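Local coordinates for protein carbohydrate binding family 6 (Clostridium thermocellum, PDB 5A8C) that probably hydrolyses terminal alpha-L-arabinofuranoside linkages as an alpha-L-arabinofuranosidase of glycoside hydrolase family 43, built on a five-bladed beta-propeller, at residues L49-S54 with R299-D304. Residues are numbered along the deposited sequence; the frame is centred on the assembly and turned at random.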
loop_
_atom_site.group_PDB
_atom_site.type_symbol
_atom_site.label_atom_id
_atom_site.label_comp_id
_atom_site.label_asym_id
_atom_site.label_seq_id
_atom_site.Cartn_x
_atom_site.Cartn_y
_atom_site.Cartn_z
ATOM N N LEU A 49 6.939 -4.305 14.159
ATOM C CA LEU A 49 6.271 -3.648 13.034
ATOM C C LEU A 49 7.122 -3.872 11.792
ATOM O O LEU A 49 8.292 -3.449 11.761
ATOM C CB LEU A 49 6.121 -2.169 13.328
ATOM C CG LEU A 49 5.450 -1.335 12.222
ATOM C CD1 LEU A 49 4.050 -1.775 11.934
ATOM C CD2 LEU A 49 5.490 0.139 12.575
ATOM N N TYR A 50 6.559 -4.575 10.812
ATOM C CA TYR A 50 7.204 -4.865 9.538
ATOM C C TYR A 50 6.597 -3.944 8.501
ATOM O O TYR A 50 5.385 -3.833 8.373
ATOM C CB TYR A 50 6.978 -6.327 9.113
ATOM C CG TYR A 50 7.649 -7.349 9.978
ATOM C CD1 TYR A 50 7.061 -7.798 11.138
ATOM C CD2 TYR A 50 8.866 -7.871 9.612
ATOM C CE1 TYR A 50 7.710 -8.723 11.947
ATOM C CE2 TYR A 50 9.556 -8.790 10.411
ATOM C CZ TYR A 50 8.953 -9.210 11.587
ATOM O OH TYR A 50 9.590 -10.142 12.400
ATOM N N ILE A 51 7.484 -3.344 7.682
ATOM C CA ILE A 51 7.064 -2.486 6.549
ATOM C C ILE A 51 7.617 -3.094 5.268
ATOM O O ILE A 51 8.810 -3.416 5.187
ATOM C CB ILE A 51 7.569 -1.035 6.717
ATOM C CG1 ILE A 51 7.104 -0.421 8.035
ATOM C CG2 ILE A 51 7.035 -0.209 5.550
ATOM C CD1 ILE A 51 7.667 0.974 8.284
ATOM N N TYR A 52 6.709 -3.278 4.297
ATOM C CA TYR A 52 7.046 -3.816 2.992
ATOM C C TYR A 52 6.871 -2.698 1.987
ATOM O O TYR A 52 5.825 -2.016 2.007
ATOM C CB TYR A 52 6.072 -4.987 2.643
ATOM C CG TYR A 52 6.164 -6.116 3.609
ATOM C CD1 TYR A 52 5.538 -6.044 4.860
ATOM C CD2 TYR A 52 6.899 -7.252 3.352
ATOM C CE1 TYR A 52 5.626 -7.062 5.763
ATOM C CE2 TYR A 52 7.000 -8.292 4.252
ATOM C CZ TYR A 52 6.377 -8.185 5.481
ATOM O OH TYR A 52 6.435 -9.176 6.422
ATOM N N CYS A 53 7.798 -2.567 1.051
ATOM C CA CYS A 53 7.804 -1.435 0.145
ATOM C C CYS A 53 8.118 -1.897 -1.278
ATOM O O CYS A 53 8.898 -2.825 -1.488
ATOM C CB CYS A 53 8.877 -0.408 0.501
ATOM S SG CYS A 53 8.678 0.316 2.135
ATOM N N SER A 54 7.564 -1.180 -2.255
ATOM C CA SER A 54 8.148 -1.207 -3.593
ATOM C C SER A 54 9.634 -0.892 -3.489
ATOM O O SER A 54 9.971 0.131 -2.875
ATOM C CB SER A 54 7.515 -0.089 -4.431
ATOM O OG SER A 54 6.157 -0.324 -4.696
ATOM N N ARG A 299 12.405 7.040 -4.232
ATOM C CA ARG A 299 11.648 7.429 -3.051
ATOM C C ARG A 299 12.264 6.810 -1.790
ATOM O O ARG A 299 13.106 5.926 -1.863
ATOM C CB ARG A 299 10.195 7.022 -3.236
ATOM C CG ARG A 299 9.494 7.811 -4.346
ATOM C CD ARG A 299 8.223 7.187 -4.828
ATOM N NE ARG A 299 8.475 6.079 -5.740
ATOM C CZ ARG A 299 7.490 5.388 -6.302
ATOM N NH1 ARG A 299 6.238 5.805 -6.230
ATOM N NH2 ARG A 299 7.754 4.261 -6.928
ATOM N N ASN A 300 11.778 7.260 -0.632
ATOM C CA ASN A 300 12.124 6.609 0.636
ATOM C C ASN A 300 10.914 6.572 1.544
ATOM O O ASN A 300 10.112 7.523 1.608
ATOM C CB ASN A 300 13.317 7.274 1.326
ATOM C CG ASN A 300 13.052 8.738 1.628
ATOM O OD1 ASN A 300 13.317 9.627 0.828
ATOM N ND2 ASN A 300 12.510 8.995 2.819
ATOM N N VAL A 301 10.820 5.499 2.316
ATOM C CA VAL A 301 9.744 5.336 3.289
ATOM C C VAL A 301 9.840 6.360 4.401
ATOM O O VAL A 301 10.915 6.785 4.839
ATOM C CB VAL A 301 9.735 3.899 3.808
ATOM C CG1 VAL A 301 11.015 3.546 4.573
ATOM C CG2 VAL A 301 8.528 3.559 4.642
ATOM N N CYS A 302 8.677 6.714 4.967
ATOM C CA CYS A 302 8.471 7.609 6.086
ATOM C C CYS A 302 7.419 7.031 7.030
ATOM O O CYS A 302 6.575 6.253 6.598
ATOM C CB CYS A 302 8.038 9.002 5.618
ATOM S SG CYS A 302 9.190 9.918 4.598
ATOM N N ILE A 303 7.408 7.523 8.253
ATOM C CA ILE A 303 6.406 7.149 9.240
ATOM C C ILE A 303 6.076 8.332 10.109
ATOM O O ILE A 303 6.991 9.047 10.559
ATOM C CB ILE A 303 6.831 5.895 10.041
ATOM C CG1 ILE A 303 5.704 5.402 10.943
ATOM C CG2 ILE A 303 8.129 6.135 10.825
ATOM C CD1 ILE A 303 5.985 4.033 11.560
ATOM N N ASP A 304 4.795 8.525 10.438
ATOM C CA ASP A 304 4.350 9.522 11.385
ATOM C C ASP A 304 3.160 9.023 12.169
ATOM O O ASP A 304 2.427 8.153 11.688
ATOM C CB ASP A 304 4.095 10.897 10.736
ATOM C CG ASP A 304 5.405 11.737 10.647
ATOM O OD1 ASP A 304 5.990 12.010 11.731
ATOM O OD2 ASP A 304 5.830 12.096 9.522
#
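Val301 sets CB and CG2 over the neighbouring pair Cys53 SG and Ile51 CG2. Val301 CB and CG2 both lie against the thiol, each 4.1 Å from Cys53 SG, and CG2 also reaches the branch methyl of Ile51, 4.2 Å from Ile51 CG2. With CG2 opposite the backbone N about the CA-CB bond, Val301 turns that methyl toward the facing strand 48-56. Further along, Leu49 and Ile303 meet end to end, Leu49 CD2 standing 4.1 Å from Ile303 CD1. Ile303 gets there by stretching out fully, both torsions close to 180° (chi1 -173°, chi2 170°), which carries its terminal methyl out to Leu49 CD2. The strands belong to different blades of the five-bladed beta-propeller: 48-56 sits inside a four-stranded antiparallel sheet, and the other sheet is made of strands 270-274, 277-284 and 300-306, of which 300-306 is an outer strand. The axes of 49-54 and 300-304 come within 8.7 Å, their directions 144° apart, face against face rather than as paired strands, and every touching side chain is buried. Val281 of strand 277-284 and Pro40 of strand 36-45 add to the apolar surroundings of Ile51. Just past the Cys53 end the character turns polar: Arg299 forms a salt bridge with Asp56 and hydrogen-bonds a Tris molecule, probably from the crystallisation liquor, while Ser54 OG hydrogen-bonds to Asp39.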